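2L protein (Yaba-like disease virus, PDB 3IT8) probably binds and neutralises host tumour necrosis factor, using an MHC class I-like fold in which a platform domain is joined to an immunoglobulin-like domain. Local coordinates at residues I1-Y7 with V20-N26; E75-I80 with P136-M140; G115-R119 with N242-E247; T214-E220 with S276-V282. All blocks are in the same frame, centred on the assembly; numbering follows the deposited sequence.

Contacts 1 to 3 belong to or reach the MHC-like platform domain, whereas contact 4 lies in the immunoglobulin-like domain. Contact 1 pairs two strands of the long antiparallel sheet and carries the sugar on N6. Contact 3 reaches the same sheet, with centres about 16 Å apart, and ties its strand 115-121 to the loop 242-247 of the other domain. Contact 2 fastens a loop to helix 61-82. It touches contact 3 through apolar packing, I80 CD1 lying 4.1 Å from L117 CD2. By its centre contact 4 is the most remote, about 43 Å from that of contact 2 and about 25 Å from that of contact 3. No other protein chain touches any of the four.

Contact 1: I1-Y7 with V20-N26; sequences ITLKYNY and VFYDHYN. With NAG (2-acetamido-2-deoxy-beta-D-glucopyranose), chain M.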
# COMPACT_ATOMS: atom_id res chain seq x y z
N ILE D 1 0.02 -17.76 29.02
CA ILE D 1 0.00 -19.20 28.64
C ILE D 1 1.38 -19.71 28.25
O ILE D 1 2.27 -18.94 27.85
CB ILE D 1 -0.96 -19.47 27.49
CG1 ILE D 1 -0.64 -18.57 26.30
CG2 ILE D 1 -2.39 -19.27 27.96
CD1 ILE D 1 -1.55 -18.79 25.10
N THR D 2 1.54 -21.02 28.35
CA THR D 2 2.81 -21.66 28.07
C THR D 2 2.71 -23.00 27.37
O THR D 2 1.78 -23.77 27.61
CB THR D 2 3.57 -21.86 29.40
OG1 THR D 2 4.58 -20.86 29.50
CG2 THR D 2 4.18 -23.26 29.52
N LEU D 3 3.66 -23.26 26.48
CA LEU D 3 3.74 -24.56 25.80
C LEU D 3 5.19 -25.06 25.92
O LEU D 3 6.12 -24.43 25.40
CB LEU D 3 3.32 -24.44 24.33
CG LEU D 3 3.26 -25.80 23.60
CD1 LEU D 3 2.35 -26.77 24.34
CD2 LEU D 3 2.73 -25.61 22.20
N LYS D 4 5.40 -26.17 26.61
CA LYS D 4 6.75 -26.69 26.79
C LYS D 4 6.93 -28.15 26.35
O LYS D 4 6.12 -29.00 26.70
CB LYS D 4 7.17 -26.55 28.26
CG LYS D 4 8.60 -26.98 28.52
CD LYS D 4 9.02 -26.82 29.97
CE LYS D 4 8.38 -27.85 30.89
NZ LYS D 4 8.92 -27.77 32.28
N TYR D 5 7.98 -28.41 25.59
CA TYR D 5 8.33 -29.76 25.12
C TYR D 5 9.65 -30.17 25.79
O TYR D 5 10.63 -29.42 25.77
CB TYR D 5 8.50 -29.77 23.61
CG TYR D 5 7.21 -29.74 22.82
CD1 TYR D 5 5.98 -29.56 23.46
CD2 TYR D 5 7.21 -29.87 21.43
CE1 TYR D 5 4.78 -29.51 22.73
CE2 TYR D 5 6.02 -29.81 20.70
CZ TYR D 5 4.82 -29.63 21.35
OH TYR D 5 3.65 -29.55 20.63
N ASN D 6 9.67 -31.35 26.40
CA ASN D 6 10.86 -31.82 27.10
C ASN D 6 11.21 -33.23 26.64
O ASN D 6 10.44 -34.16 26.84
CB ASN D 6 10.59 -31.81 28.63
CG ASN D 6 11.78 -32.26 29.48
OD1 ASN D 6 12.83 -32.67 28.96
ND2 ASN D 6 11.59 -32.20 30.79
N TYR D 7 12.35 -33.38 25.98
CA TYR D 7 12.80 -34.69 25.54
C TYR D 7 14.00 -35.05 26.43
O TYR D 7 14.92 -34.25 26.56
CB TYR D 7 13.29 -34.67 24.10
CG TYR D 7 12.25 -34.34 23.06
CD1 TYR D 7 11.93 -33.02 22.78
CD2 TYR D 7 11.65 -35.35 22.31
CE1 TYR D 7 11.03 -32.70 21.76
CE2 TYR D 7 10.75 -35.04 21.30
CZ TYR D 7 10.45 -33.71 21.02
OH TYR D 7 9.60 -33.37 19.98
N VAL D 20 12.21 -40.25 27.50
CA VAL D 20 10.88 -39.77 27.80
C VAL D 20 10.67 -38.44 27.14
O VAL D 20 11.62 -37.70 26.83
CB VAL D 20 10.63 -39.53 29.30
CG1 VAL D 20 10.24 -40.82 29.97
CG2 VAL D 20 11.86 -38.93 29.94
N PHE D 21 9.40 -38.13 26.94
CA PHE D 21 9.00 -36.88 26.34
C PHE D 21 7.76 -36.38 27.06
O PHE D 21 6.85 -37.14 27.34
CB PHE D 21 8.67 -37.06 24.87
CG PHE D 21 7.98 -35.88 24.29
CD1 PHE D 21 8.70 -34.74 23.97
CD2 PHE D 21 6.59 -35.88 24.15
CE1 PHE D 21 8.04 -33.60 23.51
CE2 PHE D 21 5.93 -34.76 23.69
CZ PHE D 21 6.65 -33.61 23.37
N TYR D 22 7.74 -35.08 27.36
CA TYR D 22 6.59 -34.49 28.02
C TYR D 22 6.13 -33.27 27.25
O TYR D 22 6.95 -32.46 26.82
CB TYR D 22 6.91 -34.07 29.46
CG TYR D 22 7.19 -35.22 30.41
CD1 TYR D 22 8.49 -35.51 30.81
CD2 TYR D 22 6.15 -36.02 30.89
CE1 TYR D 22 8.76 -36.56 31.68
CE2 TYR D 22 6.41 -37.08 31.76
CZ TYR D 22 7.71 -37.34 32.15
OH TYR D 22 7.98 -38.37 33.03
N ASP D 23 4.82 -33.15 27.09
CA ASP D 23 4.20 -32.01 26.43
C ASP D 23 3.35 -31.33 27.52
O ASP D 23 2.38 -31.90 28.01
CB ASP D 23 3.29 -32.50 25.31
CG ASP D 23 2.69 -31.36 24.50
OD1 ASP D 23 2.46 -30.29 25.08
OD2 ASP D 23 2.43 -31.54 23.30
N HIS D 24 3.72 -30.12 27.90
CA HIS D 24 2.98 -29.39 28.93
C HIS D 24 2.39 -28.07 28.45
O HIS D 24 3.11 -27.21 27.92
CB HIS D 24 3.88 -29.09 30.13
CG HIS D 24 4.16 -30.28 30.99
ND1 HIS D 24 3.23 -30.82 31.84
CD2 HIS D 24 5.30 -31.00 31.16
CE1 HIS D 24 3.77 -31.82 32.50
NE2 HIS D 24 5.03 -31.95 32.11
N TYR D 25 1.09 -27.91 28.63
CA TYR D 25 0.41 -26.65 28.30
C TYR D 25 0.19 -26.02 29.68
O TYR D 25 -0.58 -26.56 30.48
CB TYR D 25 -0.93 -26.90 27.64
CG TYR D 25 -1.66 -25.62 27.38
CD1 TYR D 25 -1.19 -24.71 26.44
CD2 TYR D 25 -2.78 -25.27 28.13
CE1 TYR D 25 -1.81 -23.48 26.24
CE2 TYR D 25 -3.41 -24.04 27.95
CZ TYR D 25 -2.92 -23.15 27.00
OH TYR D 25 -3.54 -21.94 26.82
N ASN D 26 0.86 -24.91 29.97
CA ASN D 26 0.77 -24.31 31.31
C ASN D 26 1.31 -25.41 32.19
O ASN D 26 2.32 -26.02 31.86
CB ASN D 26 -0.67 -23.99 31.70
CG ASN D 26 -1.21 -22.77 30.99
OD1 ASN D 26 -0.46 -22.03 30.36
ND2 ASN D 26 -2.51 -22.54 31.11
C1 NAG M . 12.51 -32.80 31.75
C2 NAG M . 12.66 -31.88 32.96
C3 NAG M . 13.63 -32.52 33.98
C4 NAG M . 13.12 -33.91 34.38
C5 NAG M . 12.98 -34.73 33.09
C6 NAG M . 12.48 -36.15 33.32
C7 NAG M . 12.31 -29.55 32.42
C8 NAG M . 12.92 -28.17 32.36
N2 NAG M . 13.14 -30.58 32.53
O3 NAG M . 13.75 -31.70 35.13
O4 NAG M . 14.01 -34.54 35.31
O5 NAG M . 12.05 -34.08 32.17
O6 NAG M . 11.07 -36.18 33.54
O7 NAG M . 11.09 -29.68 32.36
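N6 and Y22, facing each other as a hydrogen-bonded pair, share one face with an N-linked sugar: N6 ND2 is bonded covalently to C1 of the N-acetylglucosamine, whose O6 lies obliquely beside the Y22 ring. K4, two residues before N6 and on the same face, holds the sugar's acetamide. Its chain turns at chi3 (72°) and brings NZ within 2.9 Å of NAG O7, a hydrogen bond that ties the acetamide to the strand. The strands form a beta hairpin within the antiparallel sheet that floors the MHC-like platform, with strand 90-100 on the other side of 2-10. K4 and H24 exchange nearly straight backbone bonds, N to O, of 2.8 and 2.9 Å. At the hairpin's open end N26 N still donates to T2 O, but the return bond goes to the side chain, OD1 of N26 accepting from T2 N at 3.0 Å. The face turned to the helices is aromatic. F21 points its edge at the face of Y5 (planes 77° apart), while F21 CD1 sits above the centre of the Y7 ring. D23 lies alongside Y5, and its OD2 and Y5 OH both reach Y170 OH of helix 148-174; Y64 OH also bonds D23 OD2.

Contact 2: E75-I80 with P136-M140; sequences ETLEEI and PKVGM
T76 OG1 is gripped twice: M140 N donates to it at 2.8 Å in a nearly straight bond (170° at the hydrogen), and the hydroxyl is also bonded to L72 O, one turn back in its own helix. The threonine oxygen lies anti to its own carbonyl carbon (chi1 -58°), which turns it to the loop and leaves CG2 on the side of V138. A buried hydroxyl is thus satisfied by helix and loop together, and the backbone at M140, in 3-10 conformation, is pinned to the helix. G139 makes the close approach possible. Its backbone, at a positive phi of 49°, runs directly past the threonine: T76 CA and G139 CA are 4.1 Å apart, with no side chain standing between them. M140 CG passes beside the same oxygen, and the side chain continues to L72, M73 and L91.

Further along, the packing becomes apolar. V138 CG2 rests on E79 CB at 3.6 Å, while the E79 carboxylate folds back at chi2 to a salt bridge with K82. I80 CG1 touches two loop residues, V138 CG2 and P136 CG, each at 4.0 Å, crossing the valine at about a right angle and the proline ring obliquely. An inverse gamma turn centred on K137, closed by V138 N to P136 O at 2.9 Å, lets P136 and V138 both point at the helix. In the MHC-like platform this joins the first long helix, 61-82, to the loop that leads from the last sheet strand to the second helix, 148-174.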
# COMPACT_ATOMS: atom_id res chain seq x y z
N GLU D 75 22.69 -40.78 20.61
CA GLU D 75 23.98 -40.66 19.94
C GLU D 75 24.79 -39.53 20.59
O GLU D 75 25.96 -39.70 20.90
CB GLU D 75 23.80 -40.36 18.45
CG GLU D 75 25.10 -40.34 17.67
CD GLU D 75 24.95 -39.71 16.29
OE1 GLU D 75 24.06 -40.13 15.53
OE2 GLU D 75 25.75 -38.79 15.98
N THR D 76 24.14 -38.39 20.79
CA THR D 76 24.79 -37.23 21.37
C THR D 76 25.27 -37.48 22.79
O THR D 76 26.34 -37.04 23.18
CB THR D 76 23.86 -36.03 21.40
OG1 THR D 76 23.43 -35.74 20.06
CG2 THR D 76 24.57 -34.81 21.99
N LEU D 77 24.47 -38.18 23.57
CA LEU D 77 24.86 -38.47 24.93
C LEU D 77 26.10 -39.37 24.96
O LEU D 77 27.01 -39.16 25.76
CB LEU D 77 23.71 -39.11 25.67
CG LEU D 77 23.95 -39.43 27.15
CD1 LEU D 77 24.66 -38.26 27.85
CD2 LEU D 77 22.61 -39.73 27.83
N GLU D 78 26.15 -40.36 24.07
CA GLU D 78 27.29 -41.27 24.01
C GLU D 78 28.58 -40.51 23.70
O GLU D 78 29.59 -40.71 24.38
CB GLU D 78 27.05 -42.36 22.96
CG GLU D 78 25.97 -43.37 23.35
CD GLU D 78 25.77 -44.46 22.32
OE1 GLU D 78 26.77 -45.08 21.91
OE2 GLU D 78 24.61 -44.71 21.92
N GLU D 79 28.53 -39.64 22.70
CA GLU D 79 29.70 -38.85 22.30
C GLU D 79 30.14 -37.96 23.47
O GLU D 79 31.32 -37.85 23.77
CB GLU D 79 29.38 -37.98 21.08
CG GLU D 79 28.88 -38.76 19.88
CD GLU D 79 29.92 -39.69 19.29
OE1 GLU D 79 30.45 -40.54 20.03
OE2 GLU D 79 30.19 -39.58 18.08
N ILE D 80 29.16 -37.34 24.11
CA ILE D 80 29.44 -36.46 25.24
C ILE D 80 30.15 -37.19 26.36
O ILE D 80 31.00 -36.61 27.04
CB ILE D 80 28.15 -35.84 25.80
CG1 ILE D 80 27.65 -34.74 24.86
CG2 ILE D 80 28.39 -35.26 27.16
CD1 ILE D 80 26.37 -34.09 25.31
N PRO D 136 30.59 -29.32 23.71
CA PRO D 136 31.21 -30.24 22.76
C PRO D 136 30.46 -30.32 21.44
O PRO D 136 29.26 -30.60 21.42
CB PRO D 136 31.21 -31.57 23.52
CG PRO D 136 29.97 -31.48 24.34
CD PRO D 136 30.02 -30.05 24.86
N LYS D 137 31.15 -30.06 20.34
CA LYS D 137 30.52 -30.12 19.03
C LYS D 137 30.41 -31.56 18.53
O LYS D 137 31.19 -32.00 17.68
CB LYS D 137 31.27 -29.23 18.03
CG LYS D 137 30.98 -27.74 18.24
CD LYS D 137 31.72 -26.86 17.25
CE LYS D 137 33.22 -26.85 17.53
NZ LYS D 137 33.97 -25.97 16.59
N VAL D 138 29.43 -32.27 19.07
CA VAL D 138 29.18 -33.66 18.73
C VAL D 138 27.68 -33.89 18.59
O VAL D 138 26.88 -33.04 18.96
CB VAL D 138 29.70 -34.59 19.83
CG1 VAL D 138 31.13 -34.24 20.16
CG2 VAL D 138 28.84 -34.47 21.07
N GLY D 139 27.32 -35.05 18.06
CA GLY D 139 25.92 -35.39 17.88
C GLY D 139 25.06 -34.33 17.21
O GLY D 139 25.43 -33.75 16.18
N MET D 140 23.90 -34.07 17.81
CA MET D 140 22.95 -33.10 17.31
C MET D 140 23.44 -31.67 17.48
O MET D 140 22.74 -30.73 17.12
CB MET D 140 21.63 -33.23 18.06
CG MET D 140 21.77 -32.78 19.50
SD MET D 140 20.20 -32.43 20.30
CE MET D 140 20.17 -33.73 21.52

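Contact 3: G115-R119 with N242-E247; sequences GPLAR and NYEPGE
A salt-bridge network at the junction of the two domains joins R119, on platform strand 115-121, to E244 and E247, in a loop of the immunoglobulin-like domain that reaches the sheet of the platform. R119 grips E247 side-on: NE donates to OE2 and NH2 to OE1, both at 2.8 Å, and the guanidinium and carboxylate lie nearly coplanar, 14° apart. The arginine chain leaves the strand with CG anti to its backbone N (chi1 167°), then bends at chi3 to present this edge. NH2 also donates to N242 O at 2.9 Å, in the guanidinium plane and on a lone pair of the carbonyl, so that NH2 ties together N242 and E247, five residues apart in the loop. E244 comes from another direction. Its carboxylate lies over a face of the guanidinium, with OE1 3.2 Å from R119 NE, and attracts by charge without receiving an N-H. The two carboxylates probably balance the charge of the buried guanidinium, E247 in its plane and E244 over a face.

Nearer the start of the strand, P116 meets the phenol end of Y243 at about a right angle, P116 CB lying 3.7 Å from Y243 CZ. The Y243 hydroxyl is hydrogen-bonded to E111 of the adjoining strand 103-112. Between P116 and R119 the strand carries a classic beta bulge, L117 and A118 both facing V110. The loop also braces its own carboxylate: E244 N donates to E247 OE1 at 2.8 Å, arriving from above the carboxylate plane, 55° out of it.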
# COMPACT_ATOMS: atom_id res chain seq x y z
N GLY D 115 23.95 -29.11 33.95
CA GLY D 115 23.50 -27.74 33.71
C GLY D 115 23.36 -27.39 32.24
O GLY D 115 23.72 -28.18 31.38
N PRO D 116 22.84 -26.19 31.93
CA PRO D 116 22.65 -25.72 30.55
C PRO D 116 23.88 -25.92 29.70
O PRO D 116 24.99 -25.66 30.14
CB PRO D 116 22.29 -24.25 30.72
CG PRO D 116 22.96 -23.90 32.01
CD PRO D 116 22.64 -25.08 32.87
N LEU D 117 23.66 -26.37 28.47
CA LEU D 117 24.75 -26.65 27.54
C LEU D 117 24.76 -25.68 26.35
O LEU D 117 25.62 -24.80 26.27
CB LEU D 117 24.63 -28.10 27.06
CG LEU D 117 25.85 -28.71 26.41
CD1 LEU D 117 27.03 -28.56 27.36
CD2 LEU D 117 25.58 -30.16 26.10
N ALA D 118 23.82 -25.84 25.43
CA ALA D 118 23.76 -24.98 24.24
C ALA D 118 22.35 -24.55 23.89
O ALA D 118 21.39 -25.30 24.03
CB ALA D 118 24.38 -25.67 23.04
N ARG D 119 22.26 -23.33 23.38
CA ARG D 119 20.99 -22.70 22.99
C ARG D 119 20.94 -22.55 21.47
O ARG D 119 21.92 -22.14 20.85
CB ARG D 119 20.91 -21.34 23.68
CG ARG D 119 19.84 -20.41 23.20
CD ARG D 119 19.95 -19.06 23.91
NE ARG D 119 19.59 -19.13 25.32
CZ ARG D 119 20.45 -19.05 26.32
NH1 ARG D 119 21.74 -18.90 26.07
NH2 ARG D 119 20.02 -19.14 27.58
N ASN D 242 22.31 -17.99 33.39
CA ASN D 242 22.71 -18.59 32.12
C ASN D 242 21.49 -18.73 31.23
O ASN D 242 21.60 -18.90 30.01
CB ASN D 242 23.33 -19.96 32.35
CG ASN D 242 24.68 -19.87 32.99
OD1 ASN D 242 25.53 -19.11 32.54
ND2 ASN D 242 24.89 -20.66 34.04
N TYR D 243 20.32 -18.65 31.84
CA TYR D 243 19.07 -18.75 31.12
C TYR D 243 18.53 -17.35 30.87
O TYR D 243 18.85 -16.42 31.62
CB TYR D 243 18.05 -19.55 31.94
CG TYR D 243 18.42 -20.99 32.17
CD1 TYR D 243 19.09 -21.38 33.32
CD2 TYR D 243 18.12 -21.96 31.22
CE1 TYR D 243 19.46 -22.71 33.53
CE2 TYR D 243 18.49 -23.30 31.41
CZ TYR D 243 19.15 -23.66 32.57
OH TYR D 243 19.53 -24.97 32.76
N GLU D 244 17.71 -17.19 29.83
CA GLU D 244 17.09 -15.91 29.51
C GLU D 244 15.65 -16.02 30.00
O GLU D 244 15.03 -17.07 29.86
CB GLU D 244 17.08 -15.69 28.01
CG GLU D 244 18.41 -15.92 27.33
CD GLU D 244 18.29 -15.93 25.82
OE1 GLU D 244 17.45 -16.70 25.29
OE2 GLU D 244 19.04 -15.19 25.15
N PRO D 245 15.09 -14.94 30.58
CA PRO D 245 13.70 -15.04 31.05
C PRO D 245 12.79 -15.54 29.92
O PRO D 245 12.89 -15.07 28.78
CB PRO D 245 13.38 -13.61 31.49
CG PRO D 245 14.36 -12.77 30.72
CD PRO D 245 15.61 -13.58 30.78
N GLY D 246 11.92 -16.49 30.24
CA GLY D 246 11.06 -17.07 29.23
C GLY D 246 11.38 -18.56 29.10
O GLY D 246 10.48 -19.39 28.93
N GLU D 247 12.67 -18.90 29.19
CA GLU D 247 13.10 -20.30 29.13
C GLU D 247 12.73 -20.91 30.48
O GLU D 247 12.92 -20.27 31.52
CB GLU D 247 14.63 -20.39 28.94
CG GLU D 247 15.16 -19.60 27.76
CD GLU D 247 16.67 -19.75 27.52
OE1 GLU D 247 17.44 -19.68 28.49
OE2 GLU D 247 17.10 -19.91 26.35

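Contact 4: T214-E220 with S276-V282; sequences TKWIESE and SSQPVCV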
# COMPACT_ATOMS: atom_id res chain seq x y z
N THR D 214 8.84 -10.61 35.48
CA THR D 214 8.99 -9.36 36.17
C THR D 214 10.14 -8.53 35.61
O THR D 214 11.22 -9.07 35.32
CB THR D 214 9.21 -9.66 37.66
OG1 THR D 214 8.47 -8.74 38.45
CG2 THR D 214 10.67 -9.55 38.03
N LYS D 215 9.89 -7.23 35.46
CA LYS D 215 10.90 -6.29 34.97
C LYS D 215 11.09 -5.14 35.94
O LYS D 215 10.12 -4.52 36.38
CB LYS D 215 10.52 -5.72 33.60
CG LYS D 215 10.64 -6.69 32.46
CD LYS D 215 10.49 -6.03 31.12
CE LYS D 215 10.83 -7.02 30.02
NZ LYS D 215 11.03 -6.37 28.69
N TRP D 216 12.34 -4.87 36.29
CA TRP D 216 12.65 -3.75 37.18
C TRP D 216 13.17 -2.59 36.34
O TRP D 216 14.20 -2.68 35.68
CB TRP D 216 13.71 -4.16 38.22
CG TRP D 216 13.18 -5.12 39.21
CD1 TRP D 216 13.20 -6.48 39.12
CD2 TRP D 216 12.48 -4.81 40.42
NE1 TRP D 216 12.56 -7.04 40.20
CE2 TRP D 216 12.11 -6.03 41.02
CE3 TRP D 216 12.13 -3.61 41.06
CZ2 TRP D 216 11.40 -6.10 42.23
CZ3 TRP D 216 11.43 -3.68 42.27
CH2 TRP D 216 11.07 -4.91 42.84
N ILE D 217 12.42 -1.48 36.37
CA ILE D 217 12.77 -0.30 35.60
C ILE D 217 12.84 0.95 36.47
O ILE D 217 11.95 1.20 37.28
CB ILE D 217 11.74 -0.07 34.50
CG1 ILE D 217 11.63 -1.33 33.63
CG2 ILE D 217 12.13 1.11 33.67
CD1 ILE D 217 10.53 -1.27 32.61
N GLU D 218 13.90 1.75 36.30
CA GLU D 218 14.04 2.97 37.07
C GLU D 218 12.82 3.85 36.79
O GLU D 218 12.45 4.05 35.63
CB GLU D 218 15.34 3.67 36.71
CG GLU D 218 16.54 3.01 37.37
CD GLU D 218 17.87 3.51 36.84
OE1 GLU D 218 18.05 4.74 36.75
OE2 GLU D 218 18.73 2.66 36.51
N SER D 219 12.20 4.37 37.85
CA SER D 219 10.99 5.19 37.72
C SER D 219 11.11 6.43 36.82
O SER D 219 10.10 6.92 36.31
CB SER D 219 10.50 5.62 39.10
OG SER D 219 11.50 6.35 39.78
N GLU D 220 12.32 6.95 36.65
CA GLU D 220 12.52 8.12 35.80
C GLU D 220 11.95 7.87 34.40
O GLU D 220 11.34 8.75 33.79
CB GLU D 220 14.00 8.46 35.69
CG GLU D 220 14.84 7.33 35.12
CD GLU D 220 16.23 7.77 34.71
OE1 GLU D 220 16.32 8.62 33.80
OE2 GLU D 220 17.22 7.26 35.29
N SER D 276 19.77 5.49 39.79
CA SER D 276 19.49 6.90 40.06
C SER D 276 18.00 7.24 39.98
O SER D 276 17.64 8.35 39.61
CB SER D 276 20.25 7.78 39.07
OG SER D 276 19.82 7.53 37.74
N SER D 277 17.14 6.28 40.33
CA SER D 277 15.69 6.52 40.28
C SER D 277 14.90 5.52 41.12
O SER D 277 13.70 5.69 41.32
CB SER D 277 15.18 6.45 38.84
OG SER D 277 15.71 7.49 38.05
N GLN D 278 15.57 4.49 41.60
CA GLN D 278 14.90 3.46 42.38
C GLN D 278 13.93 2.75 41.45
O GLN D 278 12.93 3.32 41.03
CB GLN D 278 14.13 4.04 43.56
CG GLN D 278 13.47 2.96 44.39
CD GLN D 278 12.63 3.52 45.52
OE1 GLN D 278 11.58 4.12 45.28
NE2 GLN D 278 13.09 3.32 46.75
N PRO D 279 14.21 1.48 41.14
CA PRO D 279 13.33 0.73 40.25
C PRO D 279 11.91 0.60 40.75
O PRO D 279 11.62 0.73 41.95
CB PRO D 279 14.03 -0.62 40.15
CG PRO D 279 14.58 -0.79 41.51
CD PRO D 279 15.18 0.57 41.78
N VAL D 280 11.02 0.36 39.79
CA VAL D 280 9.61 0.15 40.03
C VAL D 280 9.40 -1.27 39.47
O VAL D 280 10.10 -1.69 38.54
CB VAL D 280 8.78 1.18 39.26
CG1 VAL D 280 9.03 1.06 37.78
CG2 VAL D 280 7.34 0.97 39.57
N CYS D 281 8.47 -2.02 40.03
CA CYS D 281 8.26 -3.37 39.56
C CYS D 281 7.17 -3.47 38.49
O CYS D 281 6.03 -3.05 38.72
CB CYS D 281 7.91 -4.28 40.74
SG CYS D 281 7.78 -6.05 40.32
N VAL D 282 7.52 -4.00 37.32
CA VAL D 282 6.55 -4.19 36.25
C VAL D 282 6.27 -5.69 36.15
O VAL D 282 7.17 -6.48 35.88
CB VAL D 282 7.07 -3.71 34.89
CG1 VAL D 282 5.94 -3.74 33.88
CG2 VAL D 282 7.64 -2.30 35.00
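W216 and C281 face each other as a non-hydrogen-bonded pair, and the cysteine lies over the indole: C281 CB stands 4.0 Å from the centroid of the six-membered ring, 19° off its normal, with SG over the same face at 4.4 Å from that centroid. P279 meets the indole at its edge, CB lying 3.7 Å from W216 CE3. Chi1 of W216 (-69°) sets CG anti to the carbonyl carbon, and the ring then reaches across toward the neighbouring strand. On the other face of the sheet the contacts are aliphatic, I217 CD1 touching V282 CG2 at 3.9 Å. Main-chain bonds on either side of the W216-C281 pair fix the register: K215 and V282 exchange a pair, as do I217 and V280.

This is the core of an immunoglobulin-like domain, with a tryptophan packed on the disulfide that bridges the two sheets. C281 is bonded to C202 of strand 198-207, in the opposing sheet, and W216 also rests on L200 and V269 from that side. The indole's rotation is fixed from outside the pair by a hydrogen bond from NE1 to D267. K215 sends its extended chain the other way, to a salt bridge with E236.

Beyond E218 the chain leaves the strand for a 3-10 turn, and S219 OG donates to S277 O at 2.8 Å, although S277 is poorly ordered, so this bond is less certain. A weak bond runs from S219 N to the next carbonyl, Q278 O, at 3.4 Å.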